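Local coordinates for xyloglucan-specific endo-beta-1,4-glucanase BoGH9A (Bacteroides ovatus, PDB 6DHT), which cleaves internal beta-1,4-glucosidic linkages in the backbone of xyloglucan, releasing xyloglucan oligosaccharides, at residues Asn21-Tyr26 with Ser102-Leu107; Leu240-Phe245 with Cys254-Tyr259; Asp270-Met275 with Phe343-Glu348; Gly38-Phe43 with Thr73-Ser78. One frame throughout, in Å; residues are numbered along the deposited sequence.

Interaction 1. Residues Asn21-Tyr26 with Ser102-Leu107; sequences NQLGYY and SVLSPL
The Tyr26 ring carries Val103 CG1 over one face. This methyl is 3.6 Å from the centroid of the Tyr26 ring and 16° off its normal, a CH-pi contact displaced toward the CE2 side. Leu104 CD1 lies in the ring plane, at the edge near CE2. At the tip of the ring, Leu104 N donates a hydrogen bond to Tyr26 OH at 3.1 Å. The bond is bent, with an angle of 150° at the hydrogen. Leu104 CB packs against the same Tyr26 OH at 3.2 Å. Asp565 OD1, on helix 551-567, is a second hydrogen-bond partner of this hydroxyl. A phenylalanine in place of Tyr26 would keep the ring but would probably leave Leu104 N and Asp565 without their shared mate. Val103 has its CG1 between the backbone N and the carbonyl carbon (chi1 70°), which places it over the ring. Its other methyl, CG2, meets Leu23 O at 3.3 Å. Leu23 CD1 reaches Leu107 CB at 3.8 Å and Leu104 CD2 at 4.0 Å, and the Leu23 side chain crosses both leucines at about a right angle. Asn21 shapes the bend from within. Its OD1 accepts Leu23 N at 2.8 Å, in the carbonyl plane, and Gly24 N at 3.1 Å, from above that plane. The first bond makes an Asx turn. At Gly24 a side chain would collide with the preceding carbonyl O. On the other side, Ser102 to Ser105 form a type I turn. The contact joins a loop of the N-terminal Ig-like domain to this turn, which leads into helix 105-117 of the GH9 catalytic domain.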
# COMPACT_ATOMS: atom_id res chain seq x y z
N ASN A 21 -4.50 -18.53 7.21
CA ASN A 21 -3.81 -17.96 6.08
C ASN A 21 -3.98 -18.89 4.88
O ASN A 21 -3.45 -20.00 4.85
CB ASN A 21 -2.34 -17.80 6.44
CG ASN A 21 -1.52 -17.17 5.33
OD1 ASN A 21 -1.74 -17.44 4.15
ND2 ASN A 21 -0.54 -16.35 5.71
N GLN A 22 -4.74 -18.43 3.90
CA GLN A 22 -5.13 -19.28 2.77
C GLN A 22 -4.04 -19.45 1.74
O GLN A 22 -4.22 -20.18 0.77
CB GLN A 22 -6.38 -18.72 2.11
CG GLN A 22 -7.62 -18.78 3.01
CD GLN A 22 -8.82 -18.07 2.44
OE1 GLN A 22 -8.89 -17.80 1.24
NE2 GLN A 22 -9.77 -17.70 3.31
N LEU A 23 -2.90 -18.76 1.92
CA LEU A 23 -1.76 -19.00 1.05
C LEU A 23 -0.87 -20.09 1.65
O LEU A 23 -0.34 -20.94 0.93
CB LEU A 23 -0.97 -17.72 0.85
CG LEU A 23 -1.73 -16.53 0.28
CD1 LEU A 23 -0.72 -15.51 -0.29
CD2 LEU A 23 -2.77 -16.88 -0.78
N GLY A 24 -0.74 -20.08 2.98
CA GLY A 24 0.04 -21.10 3.67
C GLY A 24 1.06 -20.47 4.61
O GLY A 24 0.94 -19.30 4.98
N TYR A 25 2.06 -21.26 4.98
CA TYR A 25 3.01 -20.89 6.03
C TYR A 25 4.43 -21.18 5.65
O TYR A 25 4.72 -22.17 4.98
CB TYR A 25 2.72 -21.68 7.31
CG TYR A 25 1.31 -21.53 7.77
CD1 TYR A 25 0.91 -20.46 8.56
CD2 TYR A 25 0.36 -22.48 7.43
CE1 TYR A 25 -0.40 -20.31 8.97
CE2 TYR A 25 -0.94 -22.35 7.84
CZ TYR A 25 -1.32 -21.27 8.61
OH TYR A 25 -2.62 -21.12 9.03
N TYR A 26 5.35 -20.31 6.08
CA TYR A 26 6.77 -20.62 5.94
C TYR A 26 7.14 -21.73 6.92
O TYR A 26 6.53 -21.83 7.99
CB TYR A 26 7.65 -19.39 6.21
CG TYR A 26 7.50 -18.29 5.17
CD1 TYR A 26 8.25 -18.30 4.00
CD2 TYR A 26 6.55 -17.30 5.34
CE1 TYR A 26 8.08 -17.30 3.03
CE2 TYR A 26 6.38 -16.30 4.38
CZ TYR A 26 7.12 -16.33 3.23
OH TYR A 26 6.91 -15.35 2.30
N SER A 102 8.91 -19.39 0.38
CA SER A 102 8.45 -18.33 -0.52
C SER A 102 6.94 -18.31 -0.66
O SER A 102 6.41 -18.01 -1.73
CB SER A 102 9.08 -18.51 -1.89
OG SER A 102 10.49 -18.34 -1.80
N VAL A 103 6.24 -18.60 0.43
CA VAL A 103 4.80 -18.74 0.32
C VAL A 103 4.10 -17.41 -0.04
O VAL A 103 3.08 -17.43 -0.74
CB VAL A 103 4.19 -19.44 1.58
CG1 VAL A 103 4.25 -18.55 2.76
CG2 VAL A 103 2.77 -19.91 1.30
N LEU A 104 4.67 -16.28 0.38
CA LEU A 104 4.07 -14.99 0.04
C LEU A 104 4.65 -14.37 -1.24
O LEU A 104 4.30 -13.26 -1.59
CB LEU A 104 4.20 -13.99 1.19
CG LEU A 104 3.63 -14.42 2.53
CD1 LEU A 104 3.86 -13.35 3.57
CD2 LEU A 104 2.15 -14.73 2.41
N SER A 105 5.54 -15.06 -1.94
CA SER A 105 6.12 -14.47 -3.14
C SER A 105 5.08 -14.19 -4.21
O SER A 105 5.10 -13.09 -4.82
CB SER A 105 7.25 -15.37 -3.66
OG SER A 105 7.81 -14.84 -4.85
N PRO A 106 4.13 -15.12 -4.46
CA PRO A 106 3.11 -14.78 -5.48
C PRO A 106 2.25 -13.59 -5.07
O PRO A 106 1.82 -12.85 -5.94
CB PRO A 106 2.28 -16.06 -5.59
CG PRO A 106 3.22 -17.15 -5.13
CD PRO A 106 4.03 -16.53 -4.04
N LEU A 107 2.02 -13.42 -3.78
CA LEU A 107 1.29 -12.27 -3.28
C LEU A 107 2.07 -10.96 -3.51
O LEU A 107 1.54 -9.99 -4.04
CB LEU A 107 0.98 -12.47 -1.79
CG LEU A 107 0.32 -11.29 -1.07
CD1 LEU A 107 -1.09 -11.06 -1.57
CD2 LEU A 107 0.29 -11.53 0.38

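Interaction 2. Residues Leu240-Phe245 with Cys254-Tyr259; sequences LTTPFF and CKQQRY
Gln256 and Phe244 are joined by two hydrogen bonds between the side-chain amide and the backbone. Phe244 N donates to Gln256 OE1 at 3.1 Å, on a lone pair in the amide plane and fairly straight at 161°. Gln256 NE2 returns a bond to Phe244 O at 2.9 Å, bent to 138° and coming from above the carbonyl plane. NE2 also bonds Glu246 OE1. Thr242 OG1 donates to the same Phe244 O at 2.7 Å from the opposite face, so two donors grip this oxygen. Thr242 CG2 also rests on Gln256 CB at 3.5 Å. An alanine in place of Gln256 would probably leave Phe244 N, one face of Phe244 O and Glu246 without this partner and free the chain there to shift. Further along, Thr241 and Tyr259 form an antiparallel hydrogen-bonded pair. Thr241 N binds Tyr259 O at 2.8 Å, and Tyr259 N binds Thr241 O at 2.7 Å. Pro243 CG packs on Tyr259 CE1 at 3.7 Å, the two side chains crossing at about a right angle. Leu240 CD2 sits over one face of the Arg258 guanidinium, 3.4 Å from Arg258 NE, while Thr242 CG2 is at its edge. A salt bridge from NE to Asp140 and a hydrogen bond from NH1 to Tyr172 O fix the end of Arg258. Phe245 lies against Asp171, the predicted nucleophile, so the loop after strand 239-241 probably runs on to the catalytic site. Strand 239-241 lies between strands 259-260 and 174-175 in a small mixed sheet, with strand 143-145 beyond 259-260.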
# COMPACT_ATOMS: atom_id res chain seq x y z
N LEU A 240 -5.18 15.31 -11.71
CA LEU A 240 -5.65 15.35 -13.08
C LEU A 240 -6.94 14.57 -13.08
O LEU A 240 -6.97 13.40 -12.69
CB LEU A 240 -4.60 14.76 -14.02
CG LEU A 240 -4.84 14.88 -15.53
CD1 LEU A 240 -3.56 14.63 -16.29
CD2 LEU A 240 -5.90 13.90 -15.99
N THR A 241 -8.04 15.22 -13.46
CA THR A 241 -9.36 14.68 -13.19
C THR A 241 -10.40 15.13 -14.21
O THR A 241 -10.23 16.14 -14.91
CB THR A 241 -9.82 15.11 -11.76
OG1 THR A 241 -11.05 14.50 -11.40
CG2 THR A 241 -9.93 16.65 -11.66
N THR A 242 -11.47 14.36 -14.29
CA THR A 242 -12.70 14.81 -14.94
C THR A 242 -13.48 15.57 -13.89
O THR A 242 -13.21 15.49 -12.71
CB THR A 242 -13.50 13.61 -15.43
OG1 THR A 242 -13.61 12.66 -14.37
CG2 THR A 242 -12.83 12.96 -16.61
N PRO A 243 -14.50 16.35 -14.31
CA PRO A 243 -15.27 17.05 -13.28
C PRO A 243 -16.08 16.12 -12.38
O PRO A 243 -16.22 16.36 -11.17
CB PRO A 243 -16.22 17.94 -14.11
CG PRO A 243 -15.45 18.20 -15.34
CD PRO A 243 -14.75 16.90 -15.65
N PHE A 244 -16.65 15.07 -12.96
CA PHE A 244 -17.39 14.05 -12.22
C PHE A 244 -16.74 12.68 -12.40
O PHE A 244 -16.12 12.40 -13.41
CB PHE A 244 -18.84 13.93 -12.74
CG PHE A 244 -19.71 15.13 -12.46
CD1 PHE A 244 -20.28 15.31 -11.21
CD2 PHE A 244 -19.99 16.04 -13.46
CE1 PHE A 244 -21.08 16.42 -10.95
CE2 PHE A 244 -20.80 17.14 -13.22
CZ PHE A 244 -21.34 17.33 -11.96
N PHE A 245 -16.96 11.81 -11.44
CA PHE A 245 -16.63 10.41 -11.64
C PHE A 245 -17.42 9.88 -12.81
O PHE A 245 -18.60 10.19 -12.95
CB PHE A 245 -16.96 9.58 -10.40
CG PHE A 245 -16.08 9.83 -9.23
CD1 PHE A 245 -14.70 9.64 -9.32
CD2 PHE A 245 -16.62 10.18 -8.01
CE1 PHE A 245 -13.88 9.85 -8.22
CE2 PHE A 245 -15.82 10.38 -6.90
CZ PHE A 245 -14.43 10.19 -7.00
N CYS A 254 -14.81 6.42 -22.06
CA CYS A 254 -14.87 7.63 -21.25
C CYS A 254 -14.79 8.86 -22.13
O CYS A 254 -13.96 8.91 -23.05
CB CYS A 254 -13.74 7.64 -20.22
SG CYS A 254 -13.96 6.44 -18.91
N LYS A 255 -15.63 9.85 -21.87
CA LYS A 255 -15.72 10.99 -22.77
C LYS A 255 -15.61 12.35 -22.09
O LYS A 255 -15.49 13.36 -22.77
CB LYS A 255 -17.02 10.89 -23.58
CG LYS A 255 -17.00 9.70 -24.53
CD LYS A 255 -18.32 9.46 -25.23
CE LYS A 255 -18.31 8.09 -25.90
NZ LYS A 255 -17.00 7.76 -26.54
N GLN A 256 -15.65 12.39 -20.77
CA GLN A 256 -15.50 13.66 -20.06
C GLN A 256 -14.15 14.33 -20.32
O GLN A 256 -13.14 13.66 -20.54
CB GLN A 256 -15.69 13.50 -18.56
CG GLN A 256 -17.10 13.35 -18.10
CD GLN A 256 -17.20 13.41 -16.59
OE1 GLN A 256 -17.05 14.47 -15.98
NE2 GLN A 256 -17.38 12.25 -15.97
N GLN A 257 -14.14 15.65 -20.27
CA GLN A 257 -12.91 16.41 -20.45
C GLN A 257 -12.01 16.25 -19.22
O GLN A 257 -12.51 16.19 -18.09
CB GLN A 257 -13.24 17.90 -20.70
CG GLN A 257 -12.05 18.84 -20.76
CD GLN A 257 -11.11 18.55 -21.93
OE1 GLN A 257 -9.94 18.22 -21.72
NE2 GLN A 257 -11.62 18.68 -23.15
N ARG A 258 -10.70 16.19 -19.46
CA ARG A 258 -9.70 16.05 -18.39
C ARG A 258 -9.05 17.39 -18.06
O ARG A 258 -8.69 18.16 -18.96
CB ARG A 258 -8.62 15.03 -18.82
CG ARG A 258 -9.16 13.64 -19.11
CD ARG A 258 -9.36 12.83 -17.84
NE ARG A 258 -8.19 11.99 -17.54
CZ ARG A 258 -8.21 11.01 -16.64
NH1 ARG A 258 -9.28 10.75 -15.91
NH2 ARG A 258 -7.10 10.30 -16.45
N TYR A 259 -8.92 17.66 -16.76
CA TYR A 259 -8.36 18.92 -16.26
C TYR A 259 -7.24 18.68 -15.27
O TYR A 259 -7.24 17.66 -14.58
CB TYR A 259 -9.41 19.73 -15.51
CG TYR A 259 -10.59 20.21 -16.34
CD1 TYR A 259 -11.69 19.40 -16.52
CD2 TYR A 259 -10.60 21.47 -16.90
CE1 TYR A 259 -12.77 19.82 -17.27
CE2 TYR A 259 -11.68 21.91 -17.65
CZ TYR A 259 -12.76 21.08 -17.83
OH TYR A 259 -13.85 21.49 -18.57

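Interaction 3. Residues Asp270-Met275 with Phe343-Glu348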
# COMPACT_ATOMS: atom_id res chain seq x y z
N ASP A 270 4.74 16.25 -1.43
CA ASP A 270 4.82 14.81 -1.71
C ASP A 270 5.58 14.58 -3.02
O ASP A 270 6.38 13.66 -3.14
CB ASP A 270 3.44 14.21 -1.79
CG ASP A 270 2.75 14.12 -0.44
OD1 ASP A 270 3.46 14.10 0.59
OD2 ASP A 270 1.49 14.11 -0.38
N PHE A 271 5.38 15.47 -4.00
CA PHE A 271 6.19 15.47 -5.21
C PHE A 271 7.69 15.68 -4.89
O PHE A 271 8.56 14.95 -5.38
CB PHE A 271 5.68 16.60 -6.15
CG PHE A 271 6.47 16.79 -7.41
CD1 PHE A 271 7.65 17.49 -7.37
CD2 PHE A 271 6.02 16.33 -8.63
CE1 PHE A 271 8.39 17.73 -8.52
CE2 PHE A 271 6.75 16.55 -9.79
CZ PHE A 271 7.94 17.26 -9.74
N ALA A 272 7.99 16.67 -4.05
CA ALA A 272 9.37 16.97 -3.72
C ALA A 272 10.03 15.78 -3.02
O ALA A 272 11.13 15.40 -3.36
CB ALA A 272 9.45 18.21 -2.86
N ALA A 273 9.32 15.19 -2.07
CA ALA A 273 9.87 14.09 -1.29
C ALA A 273 10.16 12.90 -2.19
O ALA A 273 11.23 12.32 -2.14
CB ALA A 273 8.92 13.70 -0.19
N VAL A 274 9.17 12.50 -2.99
CA VAL A 274 9.34 11.31 -3.81
C VAL A 274 10.33 11.54 -4.94
O VAL A 274 11.04 10.63 -5.34
CB VAL A 274 7.98 10.78 -4.30
CG1 VAL A 274 7.45 11.54 -5.49
CG2 VAL A 274 8.06 9.29 -4.61
N MET A 275 10.43 12.77 -5.43
CA MET A 275 11.40 13.04 -6.48
C MET A 275 12.84 13.06 -5.92
O MET A 275 13.73 12.51 -6.53
CB MET A 275 11.03 14.35 -7.21
CG MET A 275 9.80 14.19 -8.09
SD MET A 275 10.12 13.07 -9.43
CE MET A 275 8.47 12.88 -10.09
N PHE A 343 8.20 17.56 6.74
CA PHE A 343 9.21 16.71 7.38
C PHE A 343 9.76 15.68 6.42
O PHE A 343 10.97 15.49 6.30
CB PHE A 343 8.65 16.02 8.61
CG PHE A 343 9.59 15.05 9.24
CD1 PHE A 343 10.69 15.52 9.92
CD2 PHE A 343 9.38 13.68 9.17
CE1 PHE A 343 11.57 14.65 10.52
CE2 PHE A 343 10.26 12.81 9.76
CZ PHE A 343 11.36 13.29 10.45
N TRP A 344 8.85 14.99 5.73
CA TRP A 344 9.27 13.96 4.79
C TRP A 344 10.10 14.56 3.64
O TRP A 344 11.20 14.09 3.34
CB TRP A 344 8.06 13.13 4.30
CG TRP A 344 8.43 12.11 3.28
CD1 TRP A 344 9.58 11.38 3.23
CD2 TRP A 344 7.67 11.73 2.12
NE1 TRP A 344 9.59 10.57 2.11
CE2 TRP A 344 8.42 10.75 1.43
CE3 TRP A 344 6.42 12.10 1.62
CZ2 TRP A 344 7.98 10.17 0.24
CZ3 TRP A 344 5.97 11.51 0.44
CH2 TRP A 344 6.76 10.55 -0.23
N ALA A 345 9.59 15.62 3.03
CA ALA A 345 10.32 16.27 1.95
C ALA A 345 11.69 16.82 2.36
O ALA A 345 12.66 16.61 1.66
CB ALA A 345 9.49 17.40 1.33
N ALA A 346 11.74 17.52 3.49
CA ALA A 346 13.01 18.10 3.93
C ALA A 346 13.99 16.97 4.22
O ALA A 346 15.17 17.07 3.90
CB ALA A 346 12.79 18.96 5.14
N SER A 347 13.50 15.88 4.84
CA SER A 347 14.37 14.73 5.14
C SER A 347 14.95 14.13 3.86
O SER A 347 16.16 13.93 3.75
CB SER A 347 13.62 13.66 5.94
OG SER A 347 13.29 14.14 7.22
N GLU A 348 14.10 13.88 2.86
CA GLU A 348 14.59 13.34 1.61
C GLU A 348 15.59 14.28 0.95
O GLU A 348 16.56 13.83 0.38
CB GLU A 348 13.42 13.02 0.66
CG GLU A 348 12.46 11.94 1.14
CD GLU A 348 13.05 10.52 1.08
OE1 GLU A 348 14.24 10.32 0.71
OE2 GLU A 348 12.29 9.58 1.43
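Glu348 and Trp344, which both pack on Ala273, are bound to each other. Trp344 NE1 donates to Glu348 OE2 at 3.0 Å, using the anti lone pair of that oxygen. The bend at chi2 (-72°) places Glu348 CD where OE2 can reach this N-H, one turn earlier. The other oxygen, OE1, forms a salt bridge with Arg280, farther along helix 265-281. The indole is therefore tied at its N-H, and one of its faces receives the neighbouring helix. Ala273 CB stands over the centre of the six-membered ring of Trp344, 3.3 Å from its centroid and 12° off the normal. This is a close CH-pi contact. At the rim, Asp270 OD1 meets Trp344 CZ3 at 3.6 Å, near the ring plane. The carboxylate is turned obliquely to the ring. Glu348 CG touches Ala273 O at 3.5 Å. Ala345 completes the meeting point, its CB 4.0 Å from Ala273 CB. Small side chains let the backbones come very near: Ala273 CA and Ala345 CA are 3.9 Å apart. The axes of the short segments approach to 7.8 Å at 31°, running in roughly the same direction. Both helices belong to the catalytic domain, which in GH9 enzymes is an (alpha/alpha)6 barrel. Asp340 and Glu341, near the start of helix 339-353, bind calcium. No hydrogen bond links the two segments, so their own union rests mainly on packing. Trp344 and Arg280 hold the buried Glu348 carboxylate and would probably stabilise its charge. The aromatic rim is likely to be mildly favourable toward the negative oxygen of Asp270.

Interaction 4. Residues Gly38-Phe43 with Thr73-Ser78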
# COMPACT_ATOMS: atom_id res chain seq x y z
N GLY A 38 -18.11 -22.27 17.61
CA GLY A 38 -18.42 -23.66 17.88
C GLY A 38 -17.55 -24.24 18.98
O GLY A 38 -16.51 -23.69 19.33
N LYS A 39 -17.98 -25.37 19.51
CA LYS A 39 -17.25 -26.04 20.57
C LYS A 39 -16.20 -26.98 19.96
O LYS A 39 -16.54 -27.89 19.21
CB LYS A 39 -18.24 -26.82 21.46
CG LYS A 39 -17.64 -27.30 22.77
CD LYS A 39 -18.71 -27.74 23.77
CE LYS A 39 -18.10 -28.37 25.03
NZ LYS A 39 -16.90 -27.62 25.53
N VAL A 40 -14.94 -26.73 20.29
CA VAL A 40 -13.81 -27.51 19.79
C VAL A 40 -12.93 -27.89 20.97
O VAL A 40 -12.69 -27.07 21.86
CB VAL A 40 -12.98 -26.69 18.75
CG1 VAL A 40 -11.68 -27.39 18.41
CG2 VAL A 40 -13.80 -26.48 17.50
N GLU A 41 -12.44 -29.13 20.99
CA GLU A 41 -11.59 -29.59 22.08
C GLU A 41 -10.25 -30.11 21.59
O GLU A 41 -9.30 -30.21 22.37
CB GLU A 41 -12.32 -30.66 22.89
CG GLU A 41 -13.56 -30.13 23.59
CD GLU A 41 -14.31 -31.19 24.38
OE1 GLU A 41 -13.86 -32.35 24.40
OE2 GLU A 41 -15.35 -30.84 24.97
N GLU A 42 -10.18 -30.43 20.31
CA GLU A 42 -9.02 -31.13 19.76
C GLU A 42 -8.89 -30.89 18.25
O GLU A 42 -9.88 -30.77 17.55
CB GLU A 42 -9.22 -32.61 20.04
CG GLU A 42 -8.15 -33.52 19.54
CD GLU A 42 -8.46 -34.96 19.92
OE1 GLU A 42 -8.76 -35.21 21.11
OE2 GLU A 42 -8.42 -35.84 19.03
N PHE A 43 -7.65 -30.83 17.75
CA PHE A 43 -7.43 -30.86 16.30
C PHE A 43 -6.24 -31.73 15.96
O PHE A 43 -5.41 -32.02 16.82
CB PHE A 43 -7.24 -29.45 15.72
CG PHE A 43 -5.90 -28.82 16.02
CD1 PHE A 43 -5.68 -28.15 17.21
CD2 PHE A 43 -4.88 -28.90 15.09
CE1 PHE A 43 -4.44 -27.58 17.48
CE2 PHE A 43 -3.64 -28.32 15.34
CZ PHE A 43 -3.43 -27.67 16.54
N THR A 73 -11.59 -20.35 18.71
CA THR A 73 -10.65 -21.31 19.27
C THR A 73 -9.35 -21.31 18.48
O THR A 73 -9.35 -21.49 17.27
CB THR A 73 -11.25 -22.74 19.28
OG1 THR A 73 -12.53 -22.70 19.91
CG2 THR A 73 -10.34 -23.73 19.99
N THR A 74 -8.24 -21.13 19.18
CA THR A 74 -6.93 -21.10 18.56
C THR A 74 -6.34 -22.49 18.42
O THR A 74 -6.30 -23.27 19.39
CB THR A 74 -6.03 -20.19 19.39
OG1 THR A 74 -6.53 -18.85 19.30
CG2 THR A 74 -4.57 -20.24 18.91
N LEU A 75 -5.88 -22.79 17.22
CA LEU A 75 -5.22 -24.04 16.89
C LEU A 75 -3.77 -23.74 16.51
O LEU A 75 -3.53 -23.18 15.45
CB LEU A 75 -5.93 -24.68 15.71
CG LEU A 75 -7.46 -24.66 15.75
CD1 LEU A 75 -8.02 -25.36 14.53
CD2 LEU A 75 -8.02 -25.32 17.05
N ASP A 76 -2.83 -24.12 17.37
CA ASP A 76 -1.41 -23.80 17.17
C ASP A 76 -0.61 -25.06 16.82
O ASP A 76 -0.37 -25.92 17.68
CB ASP A 76 -0.85 -23.16 18.44
CG ASP A 76 0.58 -22.61 18.26
OD1 ASP A 76 1.28 -22.99 17.29
OD2 ASP A 76 1.01 -21.84 19.13
N PHE A 77 -0.21 -25.17 15.55
CA PHE A 77 0.58 -26.28 15.04
C PHE A 77 1.94 -25.79 14.51
O PHE A 77 2.52 -26.36 13.57
CB PHE A 77 -0.21 -27.04 13.97
CG PHE A 77 -0.89 -26.17 12.96
CD1 PHE A 77 -2.09 -25.58 13.25
CD2 PHE A 77 -0.32 -25.95 11.71
CE1 PHE A 77 -2.73 -24.75 12.31
CE2 PHE A 77 -0.96 -25.13 10.77
CZ PHE A 77 -2.17 -24.53 11.08
N SER A 78 2.45 -24.74 15.15
CA SER A 78 3.73 -24.14 14.78
C SER A 78 4.89 -25.13 14.72
O SER A 78 5.83 -24.97 13.94
CB SER A 78 4.08 -23.01 15.77
OG SER A 78 3.12 -21.98 15.77
O HOH W 1 -14.40 -22.20 18.13
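Phe43 points its CB toward Leu75, and its CG takes the crowded position between the backbone N and the carbonyl carbon (chi1 75°). This sets CG on the side of Leu75; the two side chains slide past each other in opposite directions. From CG outward, Phe43 CD1 meets Leu75 CD2 at 3.7 Å. Phe43 CE1 meets Leu75 CA, also at 3.7 Å. At the tip, Phe43 CZ comes to 3.7 Å from Asp76 N. Back along the other side, Phe43 CE2 touches Phe77 CD1 at 3.8 Å, and these two side chains cross at about a right angle. One face of the Phe43 ring lies under Leu75 CB, which is 3.8 Å from the ring centroid and 16° off the normal, a CH-pi contact set toward the rim. Asp76 O and Phe77 CB lie in the ring plane at its edge. At the other end of the contact, Val40 CB packs on Thr73 CG2 at 4.2 Å. A water bridges the segments there, 2.8 Å from Gly38 O and 2.6 Å from Thr73 OG1. After the strand, Asp76 OD1 accepts from Ser78 N, an Asx turn, and from Ser78 OG. No direct hydrogen bond crosses; the touching parts, 38-43 and 73-77, point 15° apart from end to end. They belong to the two facing sheets of the Ig-like beta sandwich. Phe77 meets Phe97 on strand 93-99. Val90 of strand 84-90 touches Val40, Phe43 and Leu75. Strand 42-47 lies between 53-58 and 84-90, and strand 72-76 between 32-35 and 62-63.

Interactions 1 and 4 lie on one side of the chain's centre, their centres about 22 Å apart. Interaction 4 joins the two sheets of the Ig-like domain, and its segments fall between those of interaction 1 in sequence. They touch where Tyr25 OH packs on Phe77 CZ. Interaction 1 ties this domain to the start of the catalytic domain. Interactions 2 and 3 follow along the chain, both within the catalytic domain. Their centres are about 28 Å apart, their nearest atoms about 12 Å. Interaction 2 lies beside the predicted catalytic residues, interaction 3 in the helical body. Centres of interactions 2 and 4 are about 53 Å apart, so the Ig-like core probably lies far from the active site.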